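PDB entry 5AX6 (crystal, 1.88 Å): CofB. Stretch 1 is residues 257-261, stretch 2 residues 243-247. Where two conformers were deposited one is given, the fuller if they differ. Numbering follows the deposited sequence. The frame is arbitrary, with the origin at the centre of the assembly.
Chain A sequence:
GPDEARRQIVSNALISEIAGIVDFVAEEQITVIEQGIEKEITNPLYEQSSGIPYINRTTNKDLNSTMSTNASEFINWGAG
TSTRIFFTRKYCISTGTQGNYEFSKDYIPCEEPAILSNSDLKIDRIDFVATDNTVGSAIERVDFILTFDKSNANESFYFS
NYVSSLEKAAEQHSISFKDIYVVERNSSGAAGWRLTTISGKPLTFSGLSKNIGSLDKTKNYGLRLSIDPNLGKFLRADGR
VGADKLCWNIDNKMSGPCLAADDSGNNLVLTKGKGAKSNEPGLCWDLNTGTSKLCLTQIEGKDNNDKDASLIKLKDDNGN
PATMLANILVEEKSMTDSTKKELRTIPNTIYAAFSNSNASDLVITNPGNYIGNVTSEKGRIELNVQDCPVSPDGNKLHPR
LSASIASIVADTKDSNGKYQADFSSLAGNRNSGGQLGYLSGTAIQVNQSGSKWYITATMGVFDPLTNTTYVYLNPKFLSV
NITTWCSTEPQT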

# COMPACT_ATOMS: atom_id res chain seq x y z
N PRO A 257 -1.80 7.69 -9.72
CA PRO A 257 -0.52 7.19 -9.19
C PRO A 257 -0.10 5.89 -9.84
O PRO A 257 -0.94 5.19 -10.41
CB PRO A 257 -0.80 6.98 -7.70
CG PRO A 257 -2.04 7.78 -7.41
CD PRO A 257 -2.84 7.74 -8.67
N CYS A 258 1.19 5.58 -9.74
CA CYS A 258 1.75 4.35 -10.29
C CYS A 258 2.46 3.56 -9.22
O CYS A 258 3.09 4.14 -8.34
CB CYS A 258 2.72 4.65 -11.43
SG CYS A 258 1.97 5.55 -12.78
N LEU A 259 2.36 2.23 -9.32
CA LEU A 259 3.15 1.31 -8.51
C LEU A 259 4.12 0.52 -9.39
O LEU A 259 3.73 -0.01 -10.43
CB LEU A 259 2.23 0.33 -7.78
CG LEU A 259 1.41 0.82 -6.60
CD1 LEU A 259 0.44 -0.30 -6.18
CD2 LEU A 259 2.33 1.23 -5.44
N ALA A 260 5.37 0.42 -8.95
CA ALA A 260 6.37 -0.39 -9.64
C ALA A 260 7.38 -0.91 -8.62
O ALA A 260 7.56 -0.30 -7.56
CB ALA A 260 7.08 0.41 -10.71
N ALA A 261 8.03 -2.02 -8.94
CA ALA A 261 9.03 -2.60 -8.04
C ALA A 261 10.37 -1.88 -8.19
O ALA A 261 10.73 -1.47 -9.28
CB ALA A 261 9.20 -4.07 -8.34
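Stretch 2 (243-247) ADKLC

Stretch 2 lies beside stretch 1 as an antiparallel neighbour. The end-to-end directions, Pro257 to Ala260 against Asp244 to Cys247, are 169° apart. Cys258 to Ala261 form a strand. Leu246 and Cys247 are in strand conformation too, with phi/psi of -143/125 and -116/152. Asp244 breaks the extended run before them, with phi/psi of -64/-40, and Lys245 is extended again at -162/168.

The register pairs Cys258 with Cys247 and Leu259 with Leu246, and Ala260 lies nearest Lys245, with 4.5 Å between Ala260 CA and Lys245 CA. Cys258 and Cys247 form a non-hydrogen-bonded pair. Leu259 and Leu246 form a hydrogen-bonded pair, and their CA atoms, Leu259 CA and Leu246 CA, are 5.4 Å apart.

Two backbone hydrogen bonds join the leucine pair. Leu259 N donates to Leu246 O at 2.9 Å, with an angle of 170° at the hydrogen. Leu246 N donates to Leu259 O, also at 2.9 Å, with an angle of 154°. Each leucine is thus both donor and acceptor to the other, which closes the small ring typical of antiparallel sheet.

Three CA-H...O contacts supplement these bonds. Cys258 CA lies 3.3 Å from Leu246 O, and Lys245 CA lies 3.3 Å from Leu259 O. Both leucine carbonyls therefore receive a CA-H contact besides their N-H bond. Cys247 CA approaches Pro257 O, again at 3.3 Å.

A disulfide links the strands covalently. Cys258 SG and Cys247 SG are 2.1 Å apart, with chi3 of 111°. Both cysteines have chi1 in the m well. Cys258 and Cys247 are paired across the strands with side chains on the same face, which lets the disulfide form.

Leu259 and Leu246 project from the other face, as expected for alternation along a strand. Both are buried. Leu259 has chi1 m and chi2 t; Leu246 has chi1 t and chi2 p.

Looser packing continues past the leucines. Ala260 CB is 3.7 Å from Asp244 O and 4.0 Å from Lys245 CB. The CA-to-CB bond of Lys245 points sideways, but the end of its side chain leads away from stretch 1. Asp244 points away, and its OD1 is hydrogen-bonded elsewhere in the structure.

One water bridges the backbones at this end. Its oxygen lies 2.8 Å from Asp244 O, within hydrogen-bonding reach, and accepts from Ala261 N at 2.9 Å. Together the two stretches bury 276 Å² between them, both sides summed.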

# COMPACT_ATOMS: atom_id res chain seq x y z
N ALA A 243 3.70 -7.47 -13.82
CA ALA A 243 3.56 -6.10 -14.30
C ALA A 243 4.87 -5.31 -14.18
O ALA A 243 5.51 -5.29 -13.11
CB ALA A 243 2.46 -5.39 -13.52
N ASP A 244 5.25 -4.64 -15.26
CA ASP A 244 6.35 -3.68 -15.18
C ASP A 244 5.97 -2.53 -14.26
O ASP A 244 6.80 -2.02 -13.51
CB ASP A 244 6.70 -3.11 -16.55
CG ASP A 244 7.29 -4.14 -17.49
OD1 ASP A 244 7.62 -5.26 -17.03
OD2 ASP A 244 7.42 -3.83 -18.69
N LYS A 245 4.72 -2.11 -14.37
CA LYS A 245 4.17 -1.07 -13.51
C LYS A 245 2.66 -1.17 -13.61
O LYS A 245 2.14 -1.85 -14.49
CB LYS A 245 4.64 0.33 -13.92
CG LYS A 245 4.11 0.81 -15.28
CD LYS A 245 4.65 2.20 -15.63
CE LYS A 245 4.05 2.73 -16.93
NZ LYS A 245 4.54 4.10 -17.27
N LEU A 246 1.95 -0.47 -12.73
CA LEU A 246 0.52 -0.32 -12.88
C LEU A 246 0.13 1.07 -12.43
O LEU A 246 0.45 1.47 -11.30
CB LEU A 246 -0.25 -1.40 -12.10
CG LEU A 246 -1.77 -1.29 -12.21
CD1 LEU A 246 -2.25 -1.28 -13.68
CD2 LEU A 246 -2.45 -2.40 -11.42
N CYS A 247 -0.53 1.81 -13.32
CA CYS A 247 -1.00 3.17 -13.02
C CYS A 247 -2.52 3.22 -13.06
O CYS A 247 -3.15 2.44 -13.77
CB CYS A 247 -0.41 4.17 -14.03
SG CYS A 247 1.39 4.12 -14.14
O HOH W 1 8.13 -3.38 -11.51